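Long-range contacts in sulfite reductase [ferredoxin] (Mycobacterium tuberculosis, PDB 1ZJ8), which reduces sulfite to sulfide with ferredoxin electrons, using siroheme and a [4Fe-4S] cluster, a step probably serving the biosynthesis of sulfur-containing amino acids and cofactors: residues G113-A118 and R383-P388; S182-E187 and V393-P398; G256-N261 and R480-D485; T260-A265 and A516-K521. All blocks are in the same frame, centred on the assembly; numbering follows the deposited sequence.

Contact 1 of 4, residues G113-A118 and R383-P388; sequences GGALSA and RIRFTP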
loop_
_atom_site.group_PDB
_atom_site.type_symbol
_atom_site.label_atom_id
_atom_site.label_comp_id
_atom_site.label_asym_id
_atom_site.label_seq_id
_atom_site.Cartn_x
_atom_site.Cartn_y
_atom_site.Cartn_z
ATOM N N GLY A 113 3.700 8.649 -6.460
ATOM C CA GLY A 113 2.682 8.815 -7.494
ATOM C C GLY A 113 2.598 7.708 -8.537
ATOM O O GLY A 113 1.902 7.870 -9.553
ATOM N N GLY A 114 3.316 6.599 -8.297
ATOM C CA GLY A 114 3.368 5.445 -9.213
ATOM C C GLY A 114 4.072 5.662 -10.542
ATOM O O GLY A 114 4.187 4.739 -11.322
ATOM N N ALA A 115 4.602 6.857 -10.783
ATOM C CA ALA A 115 4.859 7.318 -12.148
ATOM C C ALA A 115 6.256 6.982 -12.644
ATOM O O ALA A 115 7.212 7.369 -12.013
ATOM C CB ALA A 115 4.628 8.818 -12.221
ATOM N N LEU A 116 6.354 6.303 -13.792
ATOM C CA LEU A 116 7.632 5.875 -14.374
ATOM C C LEU A 116 7.678 6.083 -15.882
ATOM O O LEU A 116 6.644 6.097 -16.534
ATOM C CB LEU A 116 7.874 4.390 -14.127
ATOM C CG LEU A 116 7.728 3.845 -12.706
ATOM C CD1 LEU A 116 7.763 2.319 -12.704
ATOM C CD2 LEU A 116 8.816 4.424 -11.774
ATOM N N SER A 117 8.886 6.234 -16.427
ATOM C CA SER A 117 9.084 6.289 -17.869
ATOM C C SER A 117 9.213 4.869 -18.388
ATOM O O SER A 117 9.282 3.929 -17.610
ATOM C CB SER A 117 10.340 7.092 -18.230
ATOM O OG SER A 117 11.538 6.437 -17.819
ATOM N N ALA A 118 9.257 4.710 -19.699
ATOM C CA ALA A 118 9.474 3.395 -20.265
ATOM C C ALA A 118 10.875 2.915 -19.919
ATOM O O ALA A 118 11.065 1.760 -19.566
ATOM C CB ALA A 118 9.282 3.437 -21.763
ATOM N N ARG A 383 4.895 6.729 -20.618
ATOM C CA ARG A 383 4.348 6.826 -19.248
ATOM C C ARG A 383 3.483 5.643 -18.826
ATOM O O ARG A 383 2.493 5.320 -19.488
ATOM C CB ARG A 383 3.443 8.043 -19.064
ATOM C CG ARG A 383 4.028 9.391 -19.365
ATOM C CD ARG A 383 2.949 10.230 -20.036
ATOM N NE ARG A 383 2.349 11.275 -19.207
ATOM C CZ ARG A 383 1.211 11.909 -19.499
ATOM N NH1 ARG A 383 0.499 11.588 -20.565
ATOM N NH2 ARG A 383 0.771 12.869 -18.702
ATOM N N ILE A 384 3.833 5.074 -17.677
ATOM C CA ILE A 384 3.105 3.996 -17.037
ATOM C C ILE A 384 3.041 4.333 -15.542
ATOM O O ILE A 384 3.935 5.007 -15.006
ATOM C CB ILE A 384 3.806 2.632 -17.279
ATOM C CG1 ILE A 384 3.171 1.518 -16.441
ATOM C CG2 ILE A 384 5.297 2.683 -16.922
ATOM C CD1 ILE A 384 3.628 0.098 -16.843
ATOM N N ARG A 385 1.974 3.883 -14.887
ATOM C CA ARG A 385 1.773 4.111 -13.466
ATOM C C ARG A 385 1.439 2.807 -12.742
ATOM O O ARG A 385 0.630 2.008 -13.246
ATOM C CB ARG A 385 0.601 5.078 -13.257
ATOM C CG ARG A 385 0.945 6.572 -13.351
ATOM C CD ARG A 385 0.751 7.111 -14.749
ATOM N NE ARG A 385 1.430 8.392 -14.956
ATOM C CZ ARG A 385 0.905 9.592 -14.703
ATOM N NH1 ARG A 385 -0.321 9.738 -14.225
ATOM N NH2 ARG A 385 1.619 10.671 -14.963
ATOM N N PHE A 386 2.013 2.598 -11.561
ATOM C CA PHE A 386 1.520 1.546 -10.680
ATOM C C PHE A 386 0.338 2.074 -9.855
ATOM O O PHE A 386 0.242 3.276 -9.643
ATOM C CB PHE A 386 2.630 1.050 -9.733
ATOM C CG PHE A 386 3.840 0.429 -10.432
ATOM C CD1 PHE A 386 3.685 -0.424 -11.528
ATOM C CD2 PHE A 386 5.126 0.665 -9.951
ATOM C CE1 PHE A 386 4.803 -0.996 -12.170
ATOM C CE2 PHE A 386 6.233 0.097 -10.572
ATOM C CZ PHE A 386 6.071 -0.741 -11.690
ATOM N N THR A 387 -0.511 1.170 -9.361
ATOM C CA THR A 387 -1.831 1.497 -8.762
ATOM C C THR A 387 -1.834 1.209 -7.266
ATOM O O THR A 387 -1.154 0.309 -6.804
ATOM C CB THR A 387 -2.952 0.644 -9.443
ATOM O OG1 THR A 387 -2.928 0.900 -10.849
ATOM C CG2 THR A 387 -4.377 0.934 -8.946
ATOM N N PRO A 388 -2.561 2.002 -6.474
ATOM C CA PRO A 388 -2.739 1.559 -5.082
ATOM C C PRO A 388 -3.601 0.307 -4.883
ATOM O O PRO A 388 -3.942 -0.009 -3.748
ATOM C CB PRO A 388 -3.354 2.790 -4.394
ATOM C CG PRO A 388 -3.111 3.955 -5.363
ATOM C CD PRO A 388 -3.131 3.347 -6.717
#

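Contact 2 of 4, residues S182-E187 and V393-P398; sequences SPLAGE and VILDIP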
loop_
_atom_site.group_PDB
_atom_site.type_symbol
_atom_site.label_atom_id
_atom_site.label_comp_id
_atom_site.label_asym_id
_atom_site.label_seq_id
_atom_site.Cartn_x
_atom_site.Cartn_y
_atom_site.Cartn_z
ATOM N N SER A 182 -2.909 9.718 -7.989
ATOM C CA SER A 182 -3.792 9.179 -9.017
ATOM C C SER A 182 -2.970 8.619 -10.165
ATOM O O SER A 182 -2.141 9.339 -10.760
ATOM C CB SER A 182 -4.719 10.245 -9.593
ATOM O OG SER A 182 -5.285 9.811 -10.817
ATOM N N PRO A 183 -3.193 7.340 -10.488
ATOM C CA PRO A 183 -2.635 6.731 -11.684
ATOM C C PRO A 183 -2.974 7.453 -12.967
ATOM O O PRO A 183 -2.399 7.119 -13.994
ATOM C CB PRO A 183 -3.319 5.353 -11.719
ATOM C CG PRO A 183 -3.655 5.060 -10.357
ATOM C CD PRO A 183 -3.978 6.376 -9.709
ATOM N N LEU A 184 -3.939 8.373 -12.934
ATOM C CA LEU A 184 -4.287 9.187 -14.114
ATOM C C LEU A 184 -4.138 10.669 -13.842
ATOM O O LEU A 184 -4.848 11.490 -14.423
ATOM C CB LEU A 184 -5.713 8.878 -14.583
ATOM C CG LEU A 184 -5.692 7.757 -15.615
ATOM C CD1 LEU A 184 -5.819 6.392 -14.934
ATOM C CD2 LEU A 184 -6.783 7.980 -16.624
ATOM N N ALA A 185 -3.204 11.012 -12.968
ATOM C CA ALA A 185 -2.955 12.399 -12.644
ATOM C C ALA A 185 -2.568 13.165 -13.924
ATOM O O ALA A 185 -1.628 12.772 -14.629
ATOM C CB ALA A 185 -1.879 12.491 -11.605
ATOM N N GLY A 186 -3.320 14.218 -14.243
ATOM C CA GLY A 186 -3.071 15.026 -15.435
ATOM C C GLY A 186 -3.724 14.575 -16.732
ATOM O O GLY A 186 -3.607 15.260 -17.757
ATOM N N GLU A 187 -4.395 13.425 -16.710
ATOM C CA GLU A 187 -5.092 12.952 -17.908
ATOM C C GLU A 187 -6.548 12.506 -17.712
ATOM O O GLU A 187 -7.276 12.353 -18.712
ATOM C CB GLU A 187 -4.295 11.838 -18.583
ATOM C CG GLU A 187 -2.844 12.237 -18.956
ATOM C CD GLU A 187 -2.747 13.341 -20.023
ATOM O OE1 GLU A 187 -3.796 13.662 -20.639
ATOM O OE2 GLU A 187 -1.620 13.857 -20.255
ATOM N N VAL A 393 -1.222 0.792 -15.048
ATOM C CA VAL A 393 -1.844 1.428 -16.198
ATOM C C VAL A 393 -0.836 2.175 -17.066
ATOM O O VAL A 393 0.035 2.874 -16.556
ATOM C CB VAL A 393 -3.080 2.292 -15.783
ATOM C CG1 VAL A 393 -3.158 2.456 -14.279
ATOM C CG2 VAL A 393 -3.118 3.627 -16.507
ATOM N N ILE A 394 -0.979 1.997 -18.381
ATOM C CA ILE A 394 -0.153 2.645 -19.412
ATOM C C ILE A 394 -0.901 3.809 -20.047
ATOM O O ILE A 394 -2.013 3.618 -20.508
ATOM C CB ILE A 394 0.134 1.685 -20.599
ATOM C CG1 ILE A 394 0.422 0.246 -20.148
ATOM C CG2 ILE A 394 1.296 2.203 -21.448
ATOM C CD1 ILE A 394 1.727 0.077 -19.444
ATOM N N LEU A 395 -0.289 4.987 -20.136
ATOM C CA LEU A 395 -0.940 6.138 -20.769
ATOM C C LEU A 395 -0.522 6.359 -22.236
ATOM O O LEU A 395 0.406 5.726 -22.736
ATOM C CB LEU A 395 -0.637 7.395 -19.957
ATOM C CG LEU A 395 -0.763 7.300 -18.449
ATOM C CD1 LEU A 395 -0.485 8.650 -17.861
ATOM C CD2 LEU A 395 -2.136 6.840 -18.070
ATOM N N ASP A 396 -1.218 7.282 -22.903
ATOM C CA ASP A 396 -0.857 7.759 -24.240
ATOM C C ASP A 396 -0.858 6.655 -25.287
ATOM O O ASP A 396 0.048 6.595 -26.117
ATOM C CB ASP A 396 0.512 8.423 -24.217
ATOM C CG ASP A 396 0.735 9.284 -22.977
ATOM O OD1 ASP A 396 -0.243 9.561 -22.249
ATOM O OD2 ASP A 396 1.904 9.667 -22.728
ATOM N N ILE A 397 -1.861 5.777 -25.229
ATOM C CA ILE A 397 -2.086 4.766 -26.260
ATOM C C ILE A 397 -3.055 5.359 -27.299
ATOM O O ILE A 397 -4.239 5.590 -26.987
ATOM C CB ILE A 397 -2.703 3.419 -25.679
ATOM C CG1 ILE A 397 -1.912 2.888 -24.479
ATOM C CG2 ILE A 397 -2.768 2.330 -26.740
ATOM C CD1 ILE A 397 -0.408 2.817 -24.679
ATOM N N PRO A 398 -2.570 5.614 -28.529
ATOM C CA PRO A 398 -3.496 6.034 -29.580
ATOM C C PRO A 398 -4.413 4.901 -30.064
ATOM O O PRO A 398 -4.054 3.725 -29.972
ATOM C CB PRO A 398 -2.574 6.519 -30.703
ATOM C CG PRO A 398 -1.309 5.787 -30.499
ATOM C CD PRO A 398 -1.181 5.545 -29.010
#

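Contact 3 of 4, residues G256-N261 and R480-D485; sequences GGLSTN and RIQIAD. With SRM (siroheme), chain E.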
loop_
_atom_site.group_PDB
_atom_site.type_symbol
_atom_site.label_atom_id
_atom_site.label_comp_id
_atom_site.label_asym_id
_atom_site.label_seq_id
_atom_site.Cartn_x
_atom_site.Cartn_y
_atom_site.Cartn_z
ATOM N N GLY A 256 -5.251 8.384 9.826
ATOM C CA GLY A 256 -5.690 7.082 9.302
ATOM C C GLY A 256 -4.714 5.949 9.499
ATOM O O GLY A 256 -3.530 6.181 9.719
ATOM N N GLY A 257 -5.219 4.719 9.416
ATOM C CA GLY A 257 -4.390 3.516 9.583
ATOM C C GLY A 257 -5.236 2.290 9.869
ATOM O O GLY A 257 -6.343 2.417 10.408
ATOM N N LEU A 258 -4.747 1.115 9.477
ATOM C CA LEU A 258 -5.427 -0.151 9.784
ATOM C C LEU A 258 -4.428 -1.162 10.269
ATOM O O LEU A 258 -3.717 -1.750 9.461
ATOM C CB LEU A 258 -6.030 -0.828 8.548
ATOM C CG LEU A 258 -6.726 -0.137 7.400
ATOM C CD1 LEU A 258 -6.482 -0.983 6.173
ATOM C CD2 LEU A 258 -8.213 -0.002 7.661
ATOM N N SER A 259 -4.365 -1.452 11.543
ATOM C CA SER A 259 -3.559 -2.612 11.882
ATOM C C SER A 259 -4.436 -3.468 12.748
ATOM O O SER A 259 -5.593 -3.760 12.400
ATOM C CB SER A 259 -2.229 -2.193 12.538
ATOM O OG SER A 259 -1.406 -3.336 12.779
ATOM N N THR A 260 -3.876 -3.814 13.942
ATOM C CA THR A 260 -4.678 -4.437 14.952
ATOM C C THR A 260 -5.766 -3.477 15.378
ATOM O O THR A 260 -6.810 -3.916 15.803
ATOM C CB THR A 260 -3.858 -4.780 16.191
ATOM O OG1 THR A 260 -3.437 -3.565 16.810
ATOM C CG2 THR A 260 -2.615 -5.646 15.826
ATOM N N ASN A 261 -5.530 -2.170 15.273
ATOM C CA ASN A 261 -6.505 -1.170 15.746
ATOM C C ASN A 261 -6.899 -0.138 14.674
ATOM O O ASN A 261 -6.331 0.950 14.623
ATOM C CB ASN A 261 -5.974 -0.480 17.006
ATOM C CG ASN A 261 -7.083 -0.123 17.973
ATOM O OD1 ASN A 261 -8.097 0.459 17.580
ATOM N ND2 ASN A 261 -6.908 -0.483 19.239
ATOM N N ARG A 480 -5.080 -4.699 3.490
ATOM C CA ARG A 480 -6.336 -4.042 3.861
ATOM C C ARG A 480 -7.499 -5.003 4.172
ATOM O O ARG A 480 -8.457 -5.100 3.420
ATOM C CB ARG A 480 -6.703 -3.004 2.773
ATOM C CG ARG A 480 -6.024 -1.607 2.985
ATOM C CD ARG A 480 -4.985 -1.202 1.950
ATOM N NE ARG A 480 -5.609 -0.706 0.730
ATOM C CZ ARG A 480 -4.956 -0.174 -0.302
ATOM N NH1 ARG A 480 -3.629 -0.028 -0.296
ATOM N NH2 ARG A 480 -5.653 0.217 -1.358
ATOM N N ILE A 481 -7.401 -5.678 5.316
ATOM C CA ILE A 481 -8.400 -6.650 5.800
ATOM C C ILE A 481 -9.807 -6.065 6.019
ATOM O O ILE A 481 -10.832 -6.639 5.605
ATOM C CB ILE A 481 -7.991 -7.210 7.191
ATOM C CG1 ILE A 481 -6.626 -7.887 7.150
ATOM C CG2 ILE A 481 -9.053 -8.209 7.709
ATOM C CD1 ILE A 481 -5.999 -8.083 8.496
ATOM N N GLN A 482 -9.841 -4.926 6.700
ATOM C CA GLN A 482 -11.072 -4.451 7.307
ATOM C C GLN A 482 -11.901 -3.671 6.330
ATOM O O GLN A 482 -12.981 -3.201 6.683
ATOM C CB GLN A 482 -10.790 -3.586 8.552
ATOM C CG GLN A 482 -9.950 -4.253 9.654
ATOM C CD GLN A 482 -8.464 -4.107 9.414
ATOM O OE1 GLN A 482 -8.027 -3.921 8.277
ATOM N NE2 GLN A 482 -7.675 -4.177 10.488
ATOM N N ILE A 483 -11.413 -3.518 5.106
ATOM C CA ILE A 483 -12.136 -2.712 4.128
ATOM C C ILE A 483 -12.392 -3.502 2.857
ATOM O O ILE A 483 -12.397 -2.940 1.767
ATOM C CB ILE A 483 -11.394 -1.378 3.856
ATOM C CG1 ILE A 483 -9.993 -1.626 3.286
ATOM C CG2 ILE A 483 -11.289 -0.572 5.139
ATOM C CD1 ILE A 483 -9.193 -0.378 3.103
ATOM N N ALA A 484 -12.612 -4.804 3.007
ATOM C CA ALA A 484 -12.917 -5.687 1.885
ATOM C C ALA A 484 -14.291 -6.200 2.130
ATOM O O ALA A 484 -14.703 -6.284 3.269
ATOM C CB ALA A 484 -11.954 -6.853 1.856
ATOM N N ASP A 485 -15.006 -6.541 1.070
ATOM C CA ASP A 485 -16.253 -7.257 1.230
ATOM C C ASP A 485 -15.943 -8.583 1.928
ATOM O O ASP A 485 -16.622 -8.927 2.889
ATOM C CB ASP A 485 -16.956 -7.450 -0.114
ATOM C CG ASP A 485 -17.478 -6.136 -0.697
ATOM O OD1 ASP A 485 -17.751 -5.175 0.077
ATOM O OD2 ASP A 485 -17.589 -6.065 -1.944
HETATM FE FE SRM E . 3.227 -3.162 5.188
HETATM C CHA SRM E . 5.236 -4.409 7.654
HETATM C CHB SRM E . 4.205 -5.640 3.159
HETATM C CHC SRM E . 1.348 -1.942 2.828
HETATM C CHD SRM E . 0.851 -2.313 7.548
HETATM N NA SRM E . 4.616 -4.596 5.305
HETATM C C1A SRM E . 5.435 -4.884 6.341
HETATM C C2A SRM E . 6.587 -5.767 5.974
HETATM C CMA SRM E . 7.804 -4.928 5.729
HETATM C CDA SRM E . 6.800 -6.884 6.957
HETATM C CEA SRM E . 7.923 -6.801 7.941
HETATM O O3A SRM E . 7.921 -5.884 8.768
HETATM O O4A SRM E . 8.846 -7.629 7.929
HETATM C C3A SRM E . 6.075 -6.360 4.706
HETATM C CAA SRM E . 7.107 -6.539 3.643
HETATM C CBA SRM E . 7.626 -7.930 3.895
HETATM C CCA SRM E . 8.050 -8.580 2.619
HETATM O O1A SRM E . 7.351 -8.416 1.595
HETATM O O2A SRM E . 9.110 -9.252 2.614
HETATM C C4A SRM E . 4.921 -5.484 4.353
HETATM N NB SRM E . 2.975 -3.624 3.294
HETATM C C1B SRM E . 3.459 -4.629 2.561
HETATM C C2B SRM E . 3.151 -4.553 1.092
HETATM C CMB SRM E . 4.282 -4.973 0.197
HETATM C CDB SRM E . 1.991 -5.456 0.836
HETATM C CEB SRM E . 1.489 -5.577 -0.559
HETATM O O3B SRM E . 1.594 -6.632 -1.222
HETATM O O4B SRM E . 0.964 -4.575 -1.045
HETATM C C3B SRM E . 2.747 -3.097 1.003
HETATM C CAB SRM E . 3.947 -2.216 0.768
HETATM C CBB SRM E . 3.575 -0.927 0.103
HETATM C CCB SRM E . 4.747 0.012 0.097
HETATM O O1B SRM E . 5.409 0.186 -0.923
HETATM O O2B SRM E . 5.054 0.650 1.099
HETATM C C4B SRM E . 2.331 -2.849 2.427
HETATM N NC SRM E . 1.440 -2.427 5.176
HETATM C C1C SRM E . 0.878 -1.795 4.125
HETATM C C2C SRM E . -0.399 -1.316 4.381
HETATM C CDC SRM E . -1.433 -0.806 3.434
HETATM C CEC SRM E . -1.463 0.612 3.017
HETATM O O3C SRM E . -0.511 1.372 3.308
HETATM O O4C SRM E . -2.476 0.968 2.397
HETATM C C3C SRM E . -0.524 -1.488 5.727
HETATM C CAC SRM E . -1.790 -1.061 6.396
HETATM C CBC SRM E . -2.121 0.409 6.539
HETATM C CCC SRM E . -1.341 0.974 7.713
HETATM O O1C SRM E . -0.092 1.128 7.638
HETATM O O2C SRM E . -1.998 1.249 8.750
HETATM C C4C SRM E . 0.613 -2.093 6.196
HETATM N ND SRM E . 3.226 -3.019 7.208
HETATM C C1D SRM E . 2.102 -2.836 7.919
HETATM C C2D SRM E . 2.319 -3.282 9.236
HETATM C CAD SRM E . 1.585 -2.700 10.431
HETATM C CBD SRM E . 2.206 -1.551 11.163
HETATM C CCD SRM E . 1.514 -0.815 12.274
HETATM O O1D SRM E . 1.231 0.387 12.065
HETATM O O2D SRM E . 1.230 -1.384 13.362
HETATM C C3D SRM E . 3.624 -3.743 9.285
HETATM C CDD SRM E . 4.441 -3.895 10.539
HETATM C CED SRM E . 5.073 -2.723 11.258
HETATM O O3D SRM E . 5.151 -1.613 10.730
HETATM O O4D SRM E . 5.531 -2.845 12.402
HETATM C C4D SRM E . 4.173 -3.572 8.025
#

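Contact 4 of 4, residues T260-A265 and A516-K521; sequences TNPMLA and AGFGRK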
loop_
_atom_site.group_PDB
_atom_site.type_symbol
_atom_site.label_atom_id
_atom_site.label_comp_id
_atom_site.label_asym_id
_atom_site.label_seq_id
_atom_site.Cartn_x
_atom_site.Cartn_y
_atom_site.Cartn_z
ATOM N N THR A 260 -3.876 -3.814 13.942
ATOM C CA THR A 260 -4.678 -4.437 14.952
ATOM C C THR A 260 -5.766 -3.477 15.378
ATOM O O THR A 260 -6.810 -3.916 15.803
ATOM C CB THR A 260 -3.858 -4.780 16.191
ATOM O OG1 THR A 260 -3.437 -3.565 16.810
ATOM C CG2 THR A 260 -2.615 -5.646 15.826
ATOM N N ASN A 261 -5.530 -2.170 15.273
ATOM C CA ASN A 261 -6.505 -1.170 15.746
ATOM C C ASN A 261 -6.899 -0.138 14.674
ATOM O O ASN A 261 -6.331 0.950 14.623
ATOM C CB ASN A 261 -5.974 -0.480 17.006
ATOM C CG ASN A 261 -7.083 -0.123 17.973
ATOM O OD1 ASN A 261 -8.097 0.459 17.580
ATOM N ND2 ASN A 261 -6.908 -0.483 19.239
ATOM N N PRO A 262 -7.900 -0.465 13.834
ATOM C CA PRO A 262 -8.205 0.346 12.656
ATOM C C PRO A 262 -8.919 1.641 12.989
ATOM O O PRO A 262 -9.702 1.675 13.922
ATOM C CB PRO A 262 -9.146 -0.562 11.851
ATOM C CG PRO A 262 -9.860 -1.345 12.876
ATOM C CD PRO A 262 -8.834 -1.601 13.962
ATOM N N MET A 263 -8.664 2.682 12.200
ATOM C CA MET A 263 -9.284 3.996 12.398
ATOM C C MET A 263 -9.314 4.798 11.086
ATOM O O MET A 263 -8.278 4.963 10.418
ATOM C CB MET A 263 -8.506 4.811 13.428
ATOM C CG MET A 263 -8.529 4.291 14.852
ATOM S SD MET A 263 -7.610 5.371 15.997
ATOM C CE MET A 263 -8.428 6.969 15.657
ATOM N N LEU A 264 -10.495 5.312 10.738
ATOM C CA LEU A 264 -10.646 6.176 9.567
ATOM C C LEU A 264 -10.054 7.575 9.797
ATOM O O LEU A 264 -10.360 8.245 10.787
ATOM C CB LEU A 264 -12.128 6.322 9.187
ATOM C CG LEU A 264 -12.869 5.073 8.726
ATOM C CD1 LEU A 264 -14.342 5.383 8.550
ATOM C CD2 LEU A 264 -12.258 4.526 7.448
ATOM N N ALA A 265 -9.227 8.024 8.865
ATOM C CA ALA A 265 -8.780 9.409 8.860
ATOM C C ALA A 265 -9.986 10.332 8.680
ATOM O O ALA A 265 -10.979 9.966 8.054
ATOM C CB ALA A 265 -7.721 9.651 7.763
ATOM N N ALA A 516 -17.952 4.921 4.738
ATOM C CA ALA A 516 -16.807 4.051 4.965
ATOM C C ALA A 516 -16.912 3.461 6.362
ATOM O O ALA A 516 -17.146 4.176 7.337
ATOM C CB ALA A 516 -15.510 4.825 4.824
ATOM N N GLY A 517 -16.768 2.147 6.444
ATOM C CA GLY A 517 -16.797 1.451 7.715
ATOM C C GLY A 517 -16.055 0.152 7.565
ATOM O O GLY A 517 -15.854 -0.341 6.449
ATOM N N PHE A 518 -15.646 -0.415 8.689
ATOM C CA PHE A 518 -14.895 -1.664 8.666
ATOM C C PHE A 518 -15.830 -2.862 8.607
ATOM O O PHE A 518 -17.046 -2.731 8.788
ATOM C CB PHE A 518 -13.947 -1.725 9.850
ATOM C CG PHE A 518 -13.064 -0.528 9.936
ATOM C CD1 PHE A 518 -12.109 -0.296 8.950
ATOM C CD2 PHE A 518 -13.219 0.399 10.965
ATOM C CE1 PHE A 518 -11.298 0.821 9.002
ATOM C CE2 PHE A 518 -12.421 1.524 11.030
ATOM C CZ PHE A 518 -11.451 1.742 10.047
ATOM N N GLY A 519 -15.256 -4.023 8.304
ATOM C CA GLY A 519 -16.027 -5.255 8.175
ATOM C C GLY A 519 -16.291 -5.849 9.542
ATOM O O GLY A 519 -15.556 -5.561 10.488
ATOM N N ARG A 520 -17.337 -6.670 9.647
ATOM C CA ARG A 520 -17.666 -7.318 10.911
ATOM C C ARG A 520 -16.991 -8.686 11.003
ATOM O O ARG A 520 -16.805 -9.385 10.005
ATOM C CB ARG A 520 -19.178 -7.385 11.167
ATOM C CG ARG A 520 -20.065 -7.658 9.960
ATOM C CD ARG A 520 -21.529 -7.961 10.363
ATOM N NE ARG A 520 -21.666 -9.218 11.124
ATOM C CZ ARG A 520 -22.749 -10.010 11.145
ATOM N NH1 ARG A 520 -23.843 -9.733 10.433
ATOM N NH2 ARG A 520 -22.729 -11.113 11.879
ATOM N N LYS A 521 -16.607 -9.032 12.225
ATOM C CA LYS A 521 -15.826 -10.221 12.520
ATOM C C LYS A 521 -16.846 -11.260 12.949
ATOM O O LYS A 521 -17.890 -10.896 13.477
ATOM C CB LYS A 521 -14.833 -9.917 13.650
ATOM C CG LYS A 521 -14.227 -8.496 13.572
ATOM C CD LYS A 521 -13.433 -8.104 14.814
ATOM C CE LYS A 521 -12.118 -8.862 14.908
ATOM N NZ LYS A 521 -11.006 -7.984 15.341
#

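Contact 1 of 4, residues G113-A118 and R383-P388
L116 and I384 form an antiparallel hydrogen-bonded pair that joins the short strand 115-116 to strand 384-386. L116 N donates to I384 O at 3.0 Å, and I384 N returns a bond to L116 O at 3.2 Å. Beyond the non-hydrogen-bonded pair of A115 and R385, F386 N donates to G114 O at 3.1 Å. G114 O also receives a CA-H...O contact from R385 CA at 3.3 Å. Apolar contacts lie on the side of L116 and I384: L116 CD1 meets F386 CE2 obliquely at 3.4 Å, carried there by an extended chi2 of 170°, and L116 CB rests 4.2 Å from I384 CG2. On the other face A115 CB lies 4.2 Å from R385 NE, and R385 NH1 makes weak bonds to the carbonyls of P183 and A185. A strand from the first ferredoxin-like half domain thus edges a five-stranded sheet of the second, with L116, I384 and F386 touching L121 of helix 118-131 and I384 also reaching helix 366-379.

Contact 2 of 4, residues S182-E187 and V393-P398
P183 and L184, in an ST turn that follows strand 176-181, lie against V393 and L395 on strand 392-397 of the antiparallel five-stranded sheet. The loop belongs to the first 4Fe-4S domain and the strand to the second ferredoxin-like half domain, and no hydrogen bond links the two segments. The turn is held by S182 OG, which accepts from L184 N at 2.9 Å and is also bonded to D228; A185 N to S182 O and E187 N to L184 O continue the tight winding of the loop. V393 and L395 both point at the loop, whereas I394 between them faces helix 366-379. P183 CB touches V393 CG1 at 3.9 Å. L184 crosses V393 at about a right angle, bringing its CD1 within 4.2 Å of V393 CG2. L395 CD2 lies 4.1 Å from P183 O and 4.4 Å from L184 CG. Further along, D396 and I397 form a G1 beta bulge opposite N353. The polar ends of E187 and D396 are bridged by R383, which makes a salt bridge to each; this probably offsets the repulsion between the two carboxylates, whose nearest oxygens, E187 OE2 and D396 OD1, are 4.9 Å apart.

Contact 3 of 4, residues G256-N261 and R480-D485
The guanidinium of R480 is approached obliquely by siroheme O4C and makes a cation-pi contact with Y389. R480 NH1 gives O4C a weak bond of 3.1 Å, bent to 128°, while D140 O and P388 O take other bonds from the same group. R480 CG meets L258 CD1 at 3.3 Å. The Q482 and L258 side chains slide past each other in opposite directions, the flat Q482 amide placing OE1 3.7 Å from L258 CB and NE2 2.9 Å from S259 O; S477 OG is hydrogen-bonded to OE1. L258 CD2 also packs on I483 CG2 at 4.0 Å. Towards the cofactor, L258 N donates to O2C at 2.8 Å, and S259 OG, anti to the backbone N (chi1 -176°), makes a weak bond to O2D. Both loops thus belong to the siroheme pocket and contact three of its carboxylates, firmly through the L258 N-H and weakly through the S259 hydroxyl and the R480 guanidinium, which would be expected to steady their negative charge and orient the macrocycle.

Contact 4 of 4, residues T260-A265 and A516-K521
P262 CB sits over one face of the F518 ring, 3.8 Å from the ring centroid and 14° off the normal, a CH-pi contact displaced towards the rim. Its nearest ring atom is CZ, and M263 and L264 meet the same CZ end of the ring. M263 C lies in the ring plane at the edge, L264 N is near the plane and 3.8 Å from F518 CZ, and M263 N approaches CZ obliquely at 3.6 Å. L264 and F518 slide past each other in opposite directions, with L264 CG 3.9 Å from F518 CZ. Residues 262-264 and 516-518 run in nearly opposite directions, 173° apart, without a hydrogen bond between them. They are loops of two mixed sheets, one in each 4Fe-4S domain: the first loop lies between strands 249-254 and 266-272, and the second leads into strand 520-528. F518 also touches L258, Q482 and I483, while the CB of M263 points away from the 516-521 segment, and its side chain touches K303 and K307 of helix 302-309. At the other end an extended chi2 of 174° carries L264 CD1 to A516. There L264 CD1 lies 3.9 Å from A516 CB and 3.3 Å from A516 O.

Contacts 1 and 2 share one sheet, in which strands 384-386 and 392-397 are neighbours: contact 1 builds its edge by backbone bonds, and contact 2 packs a loop on it through apolar side chains. Contacts 3 and 4, centred about 5 Å apart, share T260 and N261 and both bring together loops of the two 4Fe-4S domains. Contact 3 is buried and polar towards the siroheme, contact 4 is a surface contact built on an aromatic ring. Contact 2 is buried as well, contact 1 only partly. The two pairs lie far apart, yet the R480 guanidinium of contact 3 is tied to P388 of contact 1.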